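Local coordinates for pectinesterase (Sitophilus oryzae, PDB 4PMH), which hydrolyses the methyl esters of pectin to release methanol, and probably takes part in digesting plant cell walls, at residues I161-K171 and H191-Q199. Numbering follows the deposited sequence.
Sequences IVNLSIENSAK and HNARLLGHQ
Ser165 and Arg194 lie side by side on adjacent parallel strands, on the same sheet face. Arg194 NH1 donates to Ser165 OG at 2.8 Å, the oxygen 22° out of the guanidinium plane. The bend at chi3 (56°) brings NH1 back over the serine, and Leu196 CD2 sits against one guanidinium face. Replacing Arg194 by alanine would probably cost Ser165 OG, also bonded to Pro98 O, this donor, and Leu196 CD2 its flat cover. On the opposite face, Ile166 CD1 meets Leu195 CD2 at 3.8 Å, and Leu181 touches both. Backbone bonds such as Ile166 N to Arg194 O (2.9 Å) join the strands. The amides of Asn163 and Asn192 lie side by side, their planes 4° apart. Water 1 bridges OD1 of Asn163 and ND2 of Asn192, while Asn163 ND2 reaches Gly93 O. Lys171 CB packs over the His198 ring, 4.1 Å from its centroid. Asp246 pairs with Lys171 NZ and accepts from His198 NE2. Water 3 lies in the ring plane, 2.6 Å from His198 ND1 and near Ala170 O. These are neighbouring coils of the pectinesterase right-handed parallel beta-helix. Water 4 accepts from Gln199 N (3.0 Å), consistent with positioning this residue, the transition-state stabiliser by similarity.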
ATOM      1  N   ILE A 161      -6.425 -10.683   3.853  1.00 12.16           N
ATOM      2  CA  ILE A 161      -6.831 -10.649   2.451  1.00 12.53           C
ATOM      3  C   ILE A 161      -5.917 -11.622   1.728  1.00 12.74           C
ATOM      4  O   ILE A 161      -4.700 -11.479   1.793  1.00 12.54           O
ATOM      5  CB  ILE A 161      -6.676  -9.232   1.832  1.00 13.21           C
ATOM      6  CG1 ILE A 161      -7.554  -8.212   2.543  1.00 13.59           C
ATOM      7  CG2 ILE A 161      -7.056  -9.270   0.362  1.00 13.57           C
ATOM      8  CD1 ILE A 161      -7.300  -6.772   2.086  1.00 14.54           C
ATOM      9  N   VAL A 162      -6.491 -12.613   1.053  1.00 12.42           N
ATOM     10  CA  VAL A 162      -5.715 -13.767   0.592  1.00 12.25           C
ATOM     11  C   VAL A 162      -6.154 -14.192  -0.796  1.00 12.11           C
ATOM     12  O   VAL A 162      -7.347 -14.209  -1.080  1.00 11.70           O
ATOM     13  CB  VAL A 162      -5.935 -14.959   1.541  1.00 12.56           C
ATOM     14  CG1 VAL A 162      -5.059 -16.149   1.155  1.00 12.94           C
ATOM     15  CG2 VAL A 162      -5.704 -14.529   2.974  1.00 13.05           C
ATOM     16  N   ASN A 163      -5.190 -14.542  -1.648  1.00 12.23           N
ATOM     17  CA  ASN A 163      -5.479 -15.209  -2.918  1.00 12.40           C
ATOM     18  C   ASN A 163      -6.524 -14.480  -3.784  1.00 12.16           C
ATOM     19  O   ASN A 163      -7.493 -15.053  -4.238  1.00 12.01           O
ATOM     20  CB  ASN A 163      -5.917 -16.662  -2.656  1.00 13.54           C
ATOM     21  CG  ASN A 163      -5.917 -17.512  -3.921  1.00 14.74           C
ATOM     22  OD1 ASN A 163      -5.082 -17.325  -4.797  1.00 17.23           O
ATOM     23  ND2 ASN A 163      -6.840 -18.452  -4.009  1.00 16.02           N
ATOM     24  N   LEU A 164      -6.309 -13.212  -4.054  1.00 11.67           N
ATOM     25  CA  LEU A 164      -7.235 -12.516  -4.912  1.00 12.08           C
ATOM     26  C   LEU A 164      -6.561 -11.276  -5.470  1.00 11.77           C
ATOM     27  O   LEU A 164      -5.463 -10.895  -5.039  1.00 11.78           O
ATOM     28  CB  LEU A 164      -8.531 -12.180  -4.144  1.00 12.65           C
ATOM     29  CG  LEU A 164      -8.417 -11.397  -2.835  1.00 13.33           C
ATOM     30  CD1 LEU A 164      -8.133  -9.921  -3.105  1.00 13.74           C
ATOM     31  CD2 LEU A 164      -9.681 -11.540  -1.998  1.00 14.06           C
ATOM     32  N   SER A 165      -7.217 -10.676  -6.447  1.00 12.03           N
ATOM     33  CA  SER A 165      -6.685  -9.521  -7.150  1.00 12.19           C
ATOM     34  C   SER A 165      -7.602  -8.320  -6.926  1.00 11.96           C
ATOM     35  O   SER A 165      -8.828  -8.417  -7.085  1.00 12.05           O
ATOM     36  CB  SER A 165      -6.600  -9.827  -8.649  1.00 12.43           C
ATOM     37  OG  SER A 165      -5.715 -10.904  -8.949  1.00 12.13           O
ATOM     38  N   ILE A 166      -7.009  -7.178  -6.609  1.00 11.70           N
ATOM     39  CA  ILE A 166      -7.752  -5.947  -6.459  1.00 11.77           C
ATOM     40  C   ILE A 166      -7.172  -4.934  -7.419  1.00 12.13           C
ATOM     41  O   ILE A 166      -5.964  -4.709  -7.432  1.00 11.76           O
ATOM     42  CB  ILE A 166      -7.670  -5.359  -5.019  1.00 11.39           C
ATOM     43  CG1 ILE A 166      -8.071  -6.400  -3.958  1.00 11.52           C
ATOM     44  CG2 ILE A 166      -8.561  -4.144  -4.895  1.00 11.08           C
ATOM     45  CD1 ILE A 166      -7.643  -6.056  -2.549  1.00 11.53           C
ATOM     46  N   GLU A 167      -8.037  -4.296  -8.193  1.00 12.61           N
ATOM     47  CA  GLU A 167      -7.588  -3.383  -9.215  1.00 13.47           C
ATOM     48  C   GLU A 167      -8.418  -2.122  -9.252  1.00 13.02           C
ATOM     49  O   GLU A 167      -9.642  -2.175  -9.220  1.00 13.02           O
ATOM     50  CB  GLU A 167      -7.677  -4.062 -10.595  1.00 14.00           C
ATOM     51  CG  GLU A 167      -7.432  -3.106 -11.752  1.00 14.84           C
ATOM     52  CD  GLU A 167      -7.382  -3.834 -13.066  1.00 15.73           C
ATOM     53  OE1 GLU A 167      -8.334  -4.589 -13.342  1.00 15.69           O
ATOM     54  OE2 GLU A 167      -6.382  -3.660 -13.796  1.00 17.35           O
ATOM     55  N   ASN A 168      -7.737  -0.988  -9.361  1.00 13.59           N
ATOM     56  CA  ASN A 168      -8.386   0.240  -9.811  1.00 13.65           C
ATOM     57  C   ASN A 168      -7.718   0.636 -11.137  1.00 14.42           C
ATOM     58  O   ASN A 168      -6.558   1.042 -11.181  1.00 13.78           O
ATOM     59  CB  ASN A 168      -8.298   1.327  -8.744  1.00 13.51           C
ATOM     60  CG  ASN A 168      -9.228   2.502  -9.019  1.00 12.89           C
ATOM     61  OD1 ASN A 168      -9.569   2.796 -10.176  1.00 12.13           O
ATOM     62  ND2 ASN A 168      -9.656   3.173  -7.950  1.00 12.34           N
ATOM     63  N   SER A 169      -8.469   0.486 -12.217  1.00 15.95           N
ATOM     64  CA  SER A 169      -7.910   0.463 -13.562  1.00 17.86           C
ATOM     65  C   SER A 169      -7.835   1.855 -14.179  1.00 20.05           C
ATOM     66  O   SER A 169      -7.485   1.991 -15.338  1.00 22.81           O
ATOM     67  CB  SER A 169      -8.719  -0.469 -14.465  1.00 18.34           C
ATOM     68  OG  SER A 169     -10.074  -0.053 -14.608  1.00 18.75           O
ATOM     69  N   ALA A 170      -8.137   2.883 -13.406  1.00 20.79           N
ATOM     70  CA  ALA A 170      -8.096   4.252 -13.925  1.00 22.74           C
ATOM     71  C   ALA A 170      -6.697   4.631 -14.405  1.00 25.14           C
ATOM     72  O   ALA A 170      -5.740   4.625 -13.622  1.00 25.57           O
ATOM     73  CB  ALA A 170      -8.566   5.243 -12.880  1.00 21.60           C
ATOM     74  N   LYS A 171      -6.613   4.942 -15.694  1.00 26.54           N
ATOM     75  CA  LYS A 171      -5.418   5.492 -16.323  1.00 30.28           C
ATOM     76  C   LYS A 171      -5.832   6.555 -17.385  1.00 28.63           C
ATOM     77  O   LYS A 171      -5.177   6.724 -18.410  1.00 28.29           O
ATOM     78  CB  LYS A 171      -4.585   4.364 -16.953  1.00 32.75           C
ATOM     79  CG  LYS A 171      -5.390   3.387 -17.802  1.00 35.31           C
ATOM     80  CD  LYS A 171      -4.524   2.283 -18.404  1.00 38.22           C
ATOM     81  CE  LYS A 171      -4.069   2.605 -19.822  1.00 41.53           C
ATOM     82  NZ  LYS A 171      -3.436   1.425 -20.487  1.00 44.19           N
ATOM     83  N   HIS A 191      -1.859 -11.680   1.781  1.00 13.86           N
ATOM     84  CA  HIS A 191      -1.044 -12.837   1.441  1.00 14.57           C
ATOM     85  C   HIS A 191      -1.442 -13.411   0.094  1.00 14.83           C
ATOM     86  O   HIS A 191      -2.614 -13.699  -0.133  1.00 13.02           O
ATOM     87  CB  HIS A 191      -1.160 -13.884   2.534  1.00 15.81           C
ATOM     88  CG  HIS A 191      -0.402 -15.146   2.262  1.00 17.51           C
ATOM     89  ND1 HIS A 191       0.964 -15.172   2.080  1.00 18.89           N
ATOM     90  CD2 HIS A 191      -0.812 -16.436   2.207  1.00 18.44           C
ATOM     91  CE1 HIS A 191       1.357 -16.420   1.885  1.00 19.39           C
ATOM     92  NE2 HIS A 191       0.300 -17.208   1.961  1.00 19.26           N
ATOM     93  N   ASN A 192      -0.468 -13.573  -0.799  1.00 14.27           N
ATOM     94  CA  ASN A 192      -0.723 -14.186  -2.095  1.00 15.25           C
ATOM     95  C   ASN A 192      -1.764 -13.398  -2.897  1.00 14.60           C
ATOM     96  O   ASN A 192      -2.713 -13.950  -3.417  1.00 14.36           O
ATOM     97  CB  ASN A 192      -1.145 -15.654  -1.929  1.00 16.89           C
ATOM     98  CG  ASN A 192      -1.131 -16.422  -3.247  1.00 20.08           C
ATOM     99  OD1 ASN A 192      -0.265 -16.209  -4.112  1.00 22.31           O
ATOM    100  ND2 ASN A 192      -2.102 -17.316  -3.415  1.00 21.30           N
ATOM    101  N   ALA A 193      -1.562 -12.097  -2.999  1.00 14.35           N
ATOM    102  CA  ALA A 193      -2.516 -11.229  -3.653  1.00 13.66           C
ATOM    103  C   ALA A 193      -1.844 -10.458  -4.756  1.00 13.88           C
ATOM    104  O   ALA A 193      -0.605 -10.459  -4.883  1.00 13.24           O
ATOM    105  CB  ALA A 193      -3.131 -10.271  -2.630  1.00 14.03           C
ATOM    106  N   ARG A 194      -2.674  -9.809  -5.568  1.00 13.30           N
ATOM    107  CA  ARG A 194      -2.219  -8.995  -6.676  1.00 14.12           C
ATOM    108  C   ARG A 194      -2.959  -7.649  -6.559  1.00 13.18           C
ATOM    109  O   ARG A 194      -4.187  -7.623  -6.510  1.00 12.34           O
ATOM    110  CB  ARG A 194      -2.550  -9.698  -8.016  1.00 15.63           C
ATOM    111  CG  ARG A 194      -1.935 -11.095  -8.213  1.00 17.06           C
ATOM    112  CD  ARG A 194      -2.370 -11.800  -9.506  1.00 18.06           C
ATOM    113  NE  ARG A 194      -2.098 -11.005 -10.711  1.00 19.76           N
ATOM    114  CZ  ARG A 194      -3.012 -10.430 -11.511  1.00 22.29           C
ATOM    115  NH1 ARG A 194      -4.325 -10.547 -11.306  1.00 22.81           N
ATOM    116  NH2 ARG A 194      -2.599  -9.716 -12.560  1.00 24.32           N
ATOM    117  N   LEU A 195      -2.214  -6.556  -6.486  1.00 13.08           N
ATOM    118  CA  LEU A 195      -2.761  -5.233  -6.273  1.00 13.04           C
ATOM    119  C   LEU A 195      -2.355  -4.378  -7.481  1.00 13.27           C
ATOM    120  O   LEU A 195      -1.165  -4.187  -7.722  1.00 13.43           O
ATOM    121  CB  LEU A 195      -2.245  -4.662  -4.927  1.00 13.16           C
ATOM    122  CG  LEU A 195      -2.435  -5.568  -3.696  1.00 13.34           C
ATOM    123  CD1 LEU A 195      -1.705  -4.997  -2.494  1.00 13.14           C
ATOM    124  CD2 LEU A 195      -3.916  -5.752  -3.388  1.00 13.74           C
ATOM    125  N   LEU A 196      -3.341  -3.911  -8.264  1.00 12.89           N
ATOM    126  CA  LEU A 196      -3.087  -3.386  -9.600  1.00 12.99           C
ATOM    127  C   LEU A 196      -3.627  -1.969  -9.783  1.00 13.09           C
ATOM    128  O   LEU A 196      -4.770  -1.680  -9.487  1.00 11.94           O
ATOM    129  CB  LEU A 196      -3.724  -4.281 -10.674  1.00 13.89           C
ATOM    130  CG  LEU A 196      -3.654  -5.813 -10.534  1.00 14.50           C
ATOM    131  CD1 LEU A 196      -4.497  -6.487 -11.609  1.00 15.38           C
ATOM    132  CD2 LEU A 196      -2.228  -6.330 -10.563  1.00 14.97           C
ATOM    133  N   GLY A 197      -2.794  -1.096 -10.293  1.00 13.38           N
ATOM    134  CA  GLY A 197      -3.213   0.254 -10.514  1.00 14.02           C
ATOM    135  C   GLY A 197      -2.129   0.988 -11.238  1.00 14.71           C
ATOM    136  O   GLY A 197      -1.281   0.380 -11.892  1.00 14.67           O
ATOM    137  N   HIS A 198      -2.169   2.306 -11.120  1.00 15.17           N
ATOM    138  CA  HIS A 198      -1.146   3.135 -11.714  1.00 16.08           C
ATOM    139  C   HIS A 198      -0.625   4.099 -10.676  1.00 15.58           C
ATOM    140  O   HIS A 198       0.418   3.824 -10.067  1.00 13.88           O
ATOM    141  CB  HIS A 198      -1.673   3.797 -12.969  1.00 17.43           C
ATOM    142  CG  HIS A 198      -1.701   2.865 -14.127  1.00 19.03           C
ATOM    143  ND1 HIS A 198      -2.795   2.083 -14.422  1.00 20.75           N
ATOM    144  CD2 HIS A 198      -0.741   2.524 -15.014  1.00 20.60           C
ATOM    145  CE1 HIS A 198      -2.513   1.310 -15.453  1.00 21.30           C
ATOM    146  NE2 HIS A 198      -1.274   1.562 -15.832  1.00 21.72           N
ATOM    147  N   GLN A 199      -1.341   5.194 -10.440  1.00 16.44           N
ATOM    148  CA  GLN A 199      -0.968   6.149  -9.399  1.00 16.56           C
ATOM    149  C   GLN A 199      -1.753   5.845  -8.127  1.00 16.45           C
ATOM    150  O   GLN A 199      -2.965   5.769  -8.177  1.00 14.80           O
ATOM    151  CB  GLN A 199      -1.262   7.572  -9.878  1.00 18.70           C
ATOM    152  CG  GLN A 199      -0.745   8.668  -8.975  1.00 20.63           C
ATOM    153  CD  GLN A 199      -0.787  10.054  -9.632  1.00 23.07           C
ATOM    154  OE1 GLN A 199      -1.043  10.192 -10.838  1.00 27.57           O
ATOM    155  NE2 GLN A 199      -0.538  11.079  -8.842  1.00 24.19           N
TER
HETATM  156  O   HOH W   1      -3.230 -19.442  -5.009  1.00 36.24           O
HETATM  157  O   HOH W   2      -4.398   3.432 -10.182  1.00 17.25           O
HETATM  158  O   HOH W   3      -5.013   2.109 -12.994  1.00 25.85           O
HETATM  159  O   HOH W   4      -4.045   5.901 -11.597  1.00 18.49           O